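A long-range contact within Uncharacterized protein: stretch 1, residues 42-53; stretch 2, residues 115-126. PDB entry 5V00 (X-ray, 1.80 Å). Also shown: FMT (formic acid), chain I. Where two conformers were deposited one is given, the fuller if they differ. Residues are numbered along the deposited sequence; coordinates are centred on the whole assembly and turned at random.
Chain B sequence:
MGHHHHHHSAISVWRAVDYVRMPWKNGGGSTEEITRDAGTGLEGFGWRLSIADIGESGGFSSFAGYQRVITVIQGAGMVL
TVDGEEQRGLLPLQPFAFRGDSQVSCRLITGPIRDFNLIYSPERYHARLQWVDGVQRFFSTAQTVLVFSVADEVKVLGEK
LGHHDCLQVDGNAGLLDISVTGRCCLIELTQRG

Stretch 1 (42-53) LEGFGWRLSIAD
Stretch 2 (115-126) DFNLIYSPERYH

How do the two stretches run together? Strand 47-53 lies beside strand 115-120, antiparallel at 172° with axes approaching to 4.7 Å, both in extended beta conformation. Trp-47 faces Tyr-120, Leu-49 faces Leu-118 and Ile-51 faces Phe-116 as non-hydrogen-bonded pairs; Arg-48 with Ile-119, Ser-50 with Asn-117 and Ala-52 with Asp-115 are the hydrogen-bonded ones. Each of these three closes a two-bond ring: Arg-48 N to Ile-119 O 2.9 Å and Ile-119 N to Arg-48 O 3.1 Å; Ser-50 N to Asn-117 O 3.0 Å and Asn-117 N to Ser-50 O 2.9 Å; Ala-52 N to Asp-115 O and Asp-115 N to Ala-52 O, both 2.9 Å. Beyond the ladder, Ser-121 N reaches Gly-46 O at 2.9 Å. Together the stretches bury 848 Å².

What packs on the face carrying Trp-47, Leu-49 and Ile-51? Apolar side chains dominate this largely buried side. Leu-49 (chi1 -151°, t; chi2 p) brings CD1 to 3.5 Å from Phe-116 CZ, and the same CD1 lies 4.1 Å from Leu-118 CD1. Phe-116 and Leu-118 are both t at chi1, while Ile-51 is m,t. Trp-47 and Tyr-120 are both p at chi1, with Trp-47 CB 3.8 Å from Tyr-120 CB; the tyrosine ring then leads away from the first stretch.

What occupies the other face? Here polar groups mix with apolar ones. Ile-119 (t,t) sets CG2 3.8 Å from Phe-45 CE2, at the edge of a ring whose p rotamer (chi2 -86°) brings its end back although CA-to-CB points away. Arg-48 (m,t,t,t) extends until its end leads away, but its CB stays 3.8 Å from Ile-119 CG2. Ser-50 (p) and Asn-117 (m, chi2 2°) share a water, 2.6 Å from Ser-50 OG and 2.9 Å from Asn-117 ND2, which donates to it. Asn-117 ND2 also donates to formic acid O1 at 3.1 Å. The small Ala-52 leaves its CB 3.6 Å from Asn-117 ND2.

How is the end of the ladder closed? Arg-124 (m,t,m, chi4 -71°) folds toward stretch 1 and grips one carbonyl twice: NH2 to Phe-45 O 2.9 Å, NE to Phe-45 O 3.3 Å. Tyr-125 (m, chi2 83°) receives the edge of the Trp-47 five-membered ring on its face, centroids 4.7 Å apart and planes at 87°. Glycines suit this crowded corner: a CB on Gly-46 would clash with Tyr-125 CE1, and one on Gly-44 with Arg-124 NH2; Gly-44's phi/psi of 94/170° itself calls for glycine.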

ATOM      1  N   LEU B  42      12.882 -13.454   7.239  1.00 93.28           N
ATOM      2  CA  LEU B  42      14.083 -12.933   7.910  1.00 91.16           C
ATOM      3  C   LEU B  42      15.299 -12.994   6.967  1.00 89.72           C
ATOM      4  O   LEU B  42      16.287 -12.289   7.189  1.00 95.30           O
ATOM      5  CB  LEU B  42      14.376 -13.707   9.213  1.00 84.32           C
ATOM      6  N   GLU B  43      15.204 -13.815   5.910  1.00 85.64           N
ATOM      7  CA  GLU B  43      16.243 -13.970   4.877  1.00 77.16           C
ATOM      8  C   GLU B  43      16.433 -12.823   3.819  1.00 65.62           C
ATOM      9  O   GLU B  43      16.915 -13.103   2.731  1.00 70.16           O
ATOM     10  CB  GLU B  43      15.993 -15.306   4.134  1.00 78.87           C
ATOM     11  N   GLY B  44      16.107 -11.565   4.143  1.00 52.14           N
ATOM     12  CA  GLY B  44      16.195 -10.435   3.203  1.00 45.98           C
ATOM     13  C   GLY B  44      14.883 -10.184   2.516  1.00 47.37           C
ATOM     14  O   GLY B  44      13.941 -10.961   2.644  1.00 48.12           O
ATOM     15  N   PHE B  45      14.786  -9.075   1.801  1.00 37.82           N
ATOM     16  CA  PHE B  45      13.463  -8.625   1.184  1.00 43.10           C
ATOM     17  C   PHE B  45      13.562  -8.717  -0.308  1.00 37.66           C
ATOM     18  O   PHE B  45      14.653  -9.084  -0.835  1.00 37.79           O
ATOM     19  CB  PHE B  45      13.035  -7.259   1.608  1.00 43.03           C
ATOM     20  CG  PHE B  45      13.992  -6.162   1.138  1.00 47.62           C
ATOM     21  CD1 PHE B  45      15.108  -5.831   1.909  1.00 43.33           C
ATOM     22  CD2 PHE B  45      13.821  -5.509  -0.094  1.00 37.78           C
ATOM     23  CE1 PHE B  45      16.004  -4.823   1.502  1.00 47.97           C
ATOM     24  CE2 PHE B  45      14.708  -4.515  -0.490  1.00 41.32           C
ATOM     25  CZ  PHE B  45      15.797  -4.176   0.291  1.00 40.84           C
ATOM     26  N   GLY B  46      12.442  -8.623  -1.052  1.00 28.88           N
ATOM     27  CA  GLY B  46      12.604  -8.932  -2.410  1.00 23.79           C
ATOM     28  C   GLY B  46      12.842  -7.633  -3.260  1.00 23.26           C
ATOM     29  O   GLY B  46      13.752  -7.562  -4.106  1.00 23.16           O
ATOM     30  N   TRP B  47      11.948  -6.650  -3.113  1.00 21.54           N
ATOM     31  CA  TRP B  47      12.009  -5.357  -3.830  1.00 20.59           C
ATOM     32  C   TRP B  47      11.175  -4.341  -3.118  1.00 23.18           C
ATOM     33  O   TRP B  47      10.227  -4.673  -2.360  1.00 22.07           O
ATOM     34  CB  TRP B  47      11.574  -5.482  -5.291  1.00 20.09           C
ATOM     35  CG  TRP B  47      10.143  -5.866  -5.498  1.00 19.10           C
ATOM     36  CD1 TRP B  47       9.701  -7.081  -5.872  1.00 20.81           C
ATOM     37  CD2 TRP B  47       9.005  -5.014  -5.519  1.00 18.99           C
ATOM     38  NE1 TRP B  47       8.337  -7.082  -5.943  1.00 21.85           N
ATOM     39  CE2 TRP B  47       7.899  -5.812  -5.725  1.00 20.37           C
ATOM     40  CE3 TRP B  47       8.804  -3.685  -5.242  1.00 20.16           C
ATOM     41  CZ2 TRP B  47       6.626  -5.263  -5.797  1.00 19.94           C
ATOM     42  CZ3 TRP B  47       7.532  -3.131  -5.348  1.00 21.07           C
ATOM     43  CH2 TRP B  47       6.477  -3.941  -5.585  1.00 20.11           C
ATOM     44  N   ARG B  48      11.580  -3.066  -3.219  1.00 20.81           N
ATOM     45  CA  ARG B  48      10.956  -2.020  -2.540  0.51 21.37           C
ATOM     46  C   ARG B  48      11.001  -0.769  -3.417  1.00 22.71           C
ATOM     47  O   ARG B  48      11.988  -0.522  -4.057  1.00 21.54           O
ATOM     48  CB  ARG B  48      11.602  -1.753  -1.157  0.51 22.00           C
ATOM     49  CG  ARG B  48      11.510  -2.888  -0.135  0.51 22.88           C
ATOM     50  CD  ARG B  48      12.110  -2.594   1.264  0.51 25.80           C
ATOM     51  NE  ARG B  48      11.902  -3.802   2.079  0.51 28.15           N
ATOM     52  CZ  ARG B  48      12.266  -3.919   3.353  0.51 34.17           C
ATOM     53  NH1 ARG B  48      12.854  -2.906   3.980  0.51 36.31           N
ATOM     54  NH2 ARG B  48      11.995  -5.022   4.023  0.51 34.99           N
ATOM     55  N   LEU B  49       9.914  -0.014  -3.422  1.00 21.24           N
ATOM     56  CA  LEU B  49       9.821   1.268  -4.154  1.00 20.75           C
ATOM     57  C   LEU B  49       9.557   2.339  -3.137  1.00 21.76           C
ATOM     58  O   LEU B  49       8.665   2.189  -2.259  1.00 22.93           O
ATOM     59  CB  LEU B  49       8.665   1.218  -5.150  1.00 24.93           C
ATOM     60  CG  LEU B  49       8.772   2.047  -6.364  1.00 31.68           C
ATOM     61  CD1 LEU B  49       9.958   1.581  -7.219  1.00 29.57           C
ATOM     62  CD2 LEU B  49       7.460   1.911  -7.173  1.00 31.23           C
ATOM     63  N   SER B  50      10.245   3.489  -3.241  1.00 19.69           N
ATOM     64  CA  SER B  50      10.101   4.570  -2.280  1.00 21.48           C
ATOM     65  C   SER B  50      10.501   5.918  -2.872  1.00 22.31           C
ATOM     66  O   SER B  50      11.072   5.964  -3.936  1.00 20.33           O
ATOM     67  CB  SER B  50      10.935   4.294  -1.015  1.00 22.96           C
ATOM     68  OG  SER B  50      12.334   4.221  -1.284  1.00 23.40           O
ATOM     69  N   ILE B  51      10.222   6.967  -2.154  1.00 20.16           N
ATOM     70  CA  ILE B  51      10.749   8.282  -2.470  1.00 21.51           C
ATOM     71  C   ILE B  51      11.631   8.685  -1.269  1.00 25.05           C
ATOM     72  O   ILE B  51      11.166   8.704  -0.106  1.00 22.11           O
ATOM     73  CB  ILE B  51       9.660   9.270  -2.698  1.00 23.80           C
ATOM     74  CG1 ILE B  51       8.781   8.909  -3.890  1.00 20.78           C
ATOM     75  CG2 ILE B  51      10.286  10.664  -3.014  1.00 24.62           C
ATOM     76  CD1 ILE B  51       7.548   9.763  -4.059  1.00 24.21           C
ATOM     77  N   ALA B  52      12.848   9.149  -1.542  1.00 23.84           N
ATOM     78  CA  ALA B  52      13.804   9.586  -0.489  1.00 24.77           C
ATOM     79  C   ALA B  52      13.944  11.058  -0.613  1.00 27.46           C
ATOM     80  O   ALA B  52      14.099  11.565  -1.726  1.00 26.46           O
ATOM     81  CB  ALA B  52      15.135   8.908  -0.670  1.00 27.21           C
ATOM     82  N   ASP B  53      13.750  11.804   0.489  1.00 25.18           N
ATOM     83  CA  ASP B  53      14.053  13.233   0.568  1.00 28.61           C
ATOM     84  C   ASP B  53      15.456  13.347   1.140  1.00 30.00           C
ATOM     85  O   ASP B  53      15.672  12.859   2.270  1.00 28.17           O
ATOM     86  CB  ASP B  53      13.127  13.943   1.548  1.00 31.40           C
ATOM     87  CG  ASP B  53      11.795  14.291   0.927  1.00 38.69           C
ATOM     88  OD1 ASP B  53      11.249  13.465   0.158  1.00 45.32           O
ATOM     89  OD2 ASP B  53      11.282  15.382   1.141  1.00 47.72           O
ATOM     90  N   ASP B 115      14.394  11.784  -4.557  1.00 21.94           N
ATOM     91  CA  ASP B 115      14.784  10.694  -5.455  1.00 20.34           C
ATOM     92  C   ASP B 115      13.693   9.591  -5.492  1.00 24.06           C
ATOM     93  O   ASP B 115      13.151   9.248  -4.399  1.00 26.07           O
ATOM     94  CB  ASP B 115      15.986  10.013  -5.026  1.00 20.56           C
ATOM     95  CG  ASP B 115      17.306  10.827  -5.343  1.00 21.61           C
ATOM     96  OD1 ASP B 115      17.151  11.831  -5.993  1.00 24.23           O
ATOM     97  OD2 ASP B 115      18.377  10.398  -4.808  1.00 25.05           O
ATOM     98  N   PHE B 116      13.389   9.084  -6.693  1.00 22.03           N
ATOM     99  CA  PHE B 116      12.557   7.851  -6.825  1.00 20.88           C
ATOM    100  C   PHE B 116      13.464   6.675  -6.771  1.00 22.12           C
ATOM    101  O   PHE B 116      14.420   6.575  -7.564  1.00 21.52           O
ATOM    102  CB  PHE B 116      11.761   7.935  -8.134  1.00 20.63           C
ATOM    103  CG  PHE B 116      10.967   6.730  -8.427  1.00 18.90           C
ATOM    104  CD1 PHE B 116       9.911   6.365  -7.608  1.00 18.80           C
ATOM    105  CD2 PHE B 116      11.251   5.983  -9.535  1.00 19.77           C
ATOM    106  CE1 PHE B 116       9.153   5.242  -7.950  1.00 18.65           C
ATOM    107  CE2 PHE B 116      10.511   4.822  -9.860  1.00 21.75           C
ATOM    108  CZ  PHE B 116       9.395   4.505  -9.074  1.00 20.60           C
ATOM    109  N   ASN B 117      13.268   5.785  -5.771  1.00 20.07           N
ATOM    110  CA  ASN B 117      14.153   4.679  -5.488  1.00 19.72           C
ATOM    111  C   ASN B 117      13.554   3.305  -5.756  1.00 21.70           C
ATOM    112  O   ASN B 117      12.508   2.982  -5.160  1.00 22.15           O
ATOM    113  CB  ASN B 117      14.503   4.682  -3.993  1.00 22.44           C
ATOM    114  CG  ASN B 117      15.560   5.785  -3.586  1.00 27.57           C
ATOM    115  OD1 ASN B 117      16.031   6.586  -4.402  1.00 25.92           O
ATOM    116  ND2 ASN B 117      15.922   5.801  -2.290  1.00 28.09           N
ATOM    117  N   LEU B 118      14.209   2.523  -6.606  1.00 19.56           N
ATOM    118  CA  LEU B 118      13.977   1.090  -6.706  1.00 20.82           C
ATOM    119  C   LEU B 118      15.117   0.363  -6.069  1.00 23.79           C
ATOM    120  O   LEU B 118      16.312   0.634  -6.383  1.00 21.16           O
ATOM    121  CB  LEU B 118      13.857   0.652  -8.157  1.00 19.86           C
ATOM    122  CG  LEU B 118      13.874  -0.782  -8.475  1.00 20.07           C
ATOM    123  CD1 LEU B 118      12.652  -1.448  -7.860  1.00 22.89           C
ATOM    124  CD2 LEU B 118      13.917  -1.028  -9.946  1.00 22.42           C
ATOM    125  N   ILE B 119      14.826  -0.620  -5.231  1.00 19.60           N
ATOM    126  CA  ILE B 119      15.846  -1.568  -4.821  1.00 20.18           C
ATOM    127  C   ILE B 119      15.307  -2.982  -4.921  1.00 25.67           C
ATOM    128  O   ILE B 119      14.107  -3.220  -4.578  1.00 23.88           O
ATOM    129  CB  ILE B 119      16.327  -1.240  -3.419  1.00 22.09           C
ATOM    130  CG1 ILE B 119      17.416  -2.206  -2.949  1.00 22.89           C
ATOM    131  CG2 ILE B 119      15.180  -1.260  -2.400  1.00 24.97           C
ATOM    132  CD1 ILE B 119      18.089  -1.737  -1.676  1.00 24.21           C
ATOM    133  N   TYR B 120      16.115  -3.895  -5.426  1.00 22.02           N
ATOM    134  CA  TYR B 120      15.679  -5.309  -5.521  1.00 21.82           C
ATOM    135  C   TYR B 120      16.823  -6.259  -5.332  1.00 25.02           C
ATOM    136  O   TYR B 120      17.980  -5.908  -5.571  1.00 23.01           O
ATOM    137  CB  TYR B 120      14.980  -5.599  -6.860  1.00 20.61           C
ATOM    138  CG  TYR B 120      15.882  -5.556  -8.062  1.00 19.06           C
ATOM    139  CD1 TYR B 120      16.181  -4.363  -8.730  1.00 19.31           C
ATOM    140  CD2 TYR B 120      16.423  -6.695  -8.549  1.00 18.70           C
ATOM    141  CE1 TYR B 120      17.119  -4.330  -9.747  1.00 21.41           C
ATOM    142  CE2 TYR B 120      17.262  -6.708  -9.648  1.00 19.63           C
ATOM    143  CZ  TYR B 120      17.623  -5.486 -10.248  1.00 21.33           C
ATOM    144  OH  TYR B 120      18.494  -5.465 -11.301  1.00 21.06           O
ATOM    145  N   SER B 121      16.484  -7.490  -4.969  1.00 21.99           N
ATOM    146  CA  SER B 121      17.444  -8.617  -4.867  1.00 20.70           C
ATOM    147  C   SER B 121      17.570  -9.302  -6.202  1.00 22.36           C
ATOM    148  O   SER B 121      16.606  -9.927  -6.671  1.00 22.24           O
ATOM    149  CB  SER B 121      16.958  -9.660  -3.823  1.00 22.50           C
ATOM    150  OG  SER B 121      17.660 -10.836  -4.020  1.00 25.09           O
ATOM    151  N   PRO B 122      18.760  -9.264  -6.844  1.00 23.11           N
ATOM    152  CA  PRO B 122      18.910  -9.929  -8.098  1.00 23.48           C
ATOM    153  C   PRO B 122      18.815 -11.457  -8.025  1.00 24.93           C
ATOM    154  O   PRO B 122      18.506 -12.116  -9.003  1.00 24.45           O
ATOM    155  CB  PRO B 122      20.307  -9.491  -8.584  1.00 27.16           C
ATOM    156  CG  PRO B 122      20.610  -8.287  -7.839  1.00 29.64           C
ATOM    157  CD  PRO B 122      19.926  -8.385  -6.515  1.00 24.88           C
ATOM    158  N   GLU B 123      19.075 -11.997  -6.842  1.00 26.01           N
ATOM    159  CA  GLU B 123      18.924 -13.423  -6.622  0.52 27.44           C
ATOM    160  C   GLU B 123      17.454 -13.802  -6.670  1.00 26.41           C
ATOM    161  O   GLU B 123      17.144 -14.871  -7.143  1.00 28.11           O
ATOM    162  CB  GLU B 123      19.508 -13.780  -5.247  0.52 32.36           C
ATOM    163  CG  GLU B 123      19.457 -15.238  -4.873  0.52 38.18           C
ATOM    164  CD  GLU B 123      20.324 -15.541  -3.651  0.52 42.60           C
ATOM    165  OE1 GLU B 123      20.209 -16.685  -3.167  0.52 46.68           O
ATOM    166  OE2 GLU B 123      21.073 -14.652  -3.175  0.52 45.43           O
ATOM    167  N   ARG B 124      16.577 -12.917  -6.224  1.00 22.29           N
ATOM    168  CA  ARG B 124      15.179 -13.251  -6.120  1.00 25.66           C
ATOM    169  C   ARG B 124      14.259 -12.704  -7.248  1.00 27.44           C
ATOM    170  O   ARG B 124      13.187 -13.276  -7.475  1.00 24.35           O
ATOM    171  CB  ARG B 124      14.694 -12.832  -4.798  1.00 27.87           C
ATOM    172  CG  ARG B 124      15.315 -13.649  -3.685  1.00 33.19           C
ATOM    173  CD  ARG B 124      14.740 -13.305  -2.351  1.00 35.82           C
ATOM    174  NE  ARG B 124      15.301 -12.169  -1.679  1.00 39.67           N
ATOM    175  CZ  ARG B 124      16.529 -12.071  -1.118  1.00 52.32           C
ATOM    176  NH1 ARG B 124      17.437 -13.058  -1.218  1.00 52.98           N
ATOM    177  NH2 ARG B 124      16.877 -10.934  -0.462  1.00 43.66           N
ATOM    178  N   TYR B 125      14.665 -11.624  -7.923  1.00 22.42           N
ATOM    179  CA  TYR B 125      13.814 -10.982  -8.927  1.00 20.19           C
ATOM    180  C   TYR B 125      14.544 -10.632 -10.194  1.00 23.28           C
ATOM    181  O   TYR B 125      15.667 -10.128 -10.186  1.00 21.24           O
ATOM    182  CB  TYR B 125      13.226  -9.688  -8.372  1.00 22.30           C
ATOM    183  CG  TYR B 125      12.098  -9.976  -7.457  1.00 21.86           C
ATOM    184  CD1 TYR B 125      12.301 -10.319  -6.098  1.00 22.66           C
ATOM    185  CD2 TYR B 125      10.794 -10.005  -7.971  1.00 23.43           C
ATOM    186  CE1 TYR B 125      11.206 -10.617  -5.266  1.00 23.91           C
ATOM    187  CE2 TYR B 125       9.709 -10.347  -7.158  1.00 24.63           C
ATOM    188  CZ  TYR B 125       9.933 -10.669  -5.807  1.00 25.97           C
ATOM    189  OH  TYR B 125       8.904 -11.001  -4.940  1.00 27.19           O
ATOM    190  N   HIS B 126      13.860 -10.845 -11.297  1.00 19.17           N
ATOM    191  CA  HIS B 126      14.134 -10.165 -12.546  1.00 20.17           C
ATOM    192  C   HIS B 126      13.515  -8.775 -12.511  1.00 22.77           C
ATOM    193  O   HIS B 126      12.480  -8.582 -11.816  1.00 20.48           O
ATOM    194  CB  HIS B 126      13.641 -10.915 -13.723  1.00 21.28           C
ATOM    195  CG  HIS B 126      14.577 -11.995 -14.177  1.00 24.47           C
ATOM    196  ND1 HIS B 126      15.775 -11.671 -14.807  1.00 28.07           N
ATOM    197  CD2 HIS B 126      14.493 -13.347 -14.169  1.00 22.63           C
ATOM    198  CE1 HIS B 126      16.430 -12.790 -15.080  1.00 26.86           C
ATOM    199  NE2 HIS B 126      15.696 -13.816 -14.693  1.00 23.76           N
TER
HETATM  200  C   FMT I 201      19.362   7.006  -0.184  1.00 32.62           C
HETATM  201  O1  FMT I 201      18.616   6.956  -1.199  1.00 26.89           O
HETATM  202  O2  FMT I 201      19.862   5.860   0.341  1.00 28.97           O
HETATM  203  O   HOH W   1      14.560   4.587   0.012  1.00 30.00           O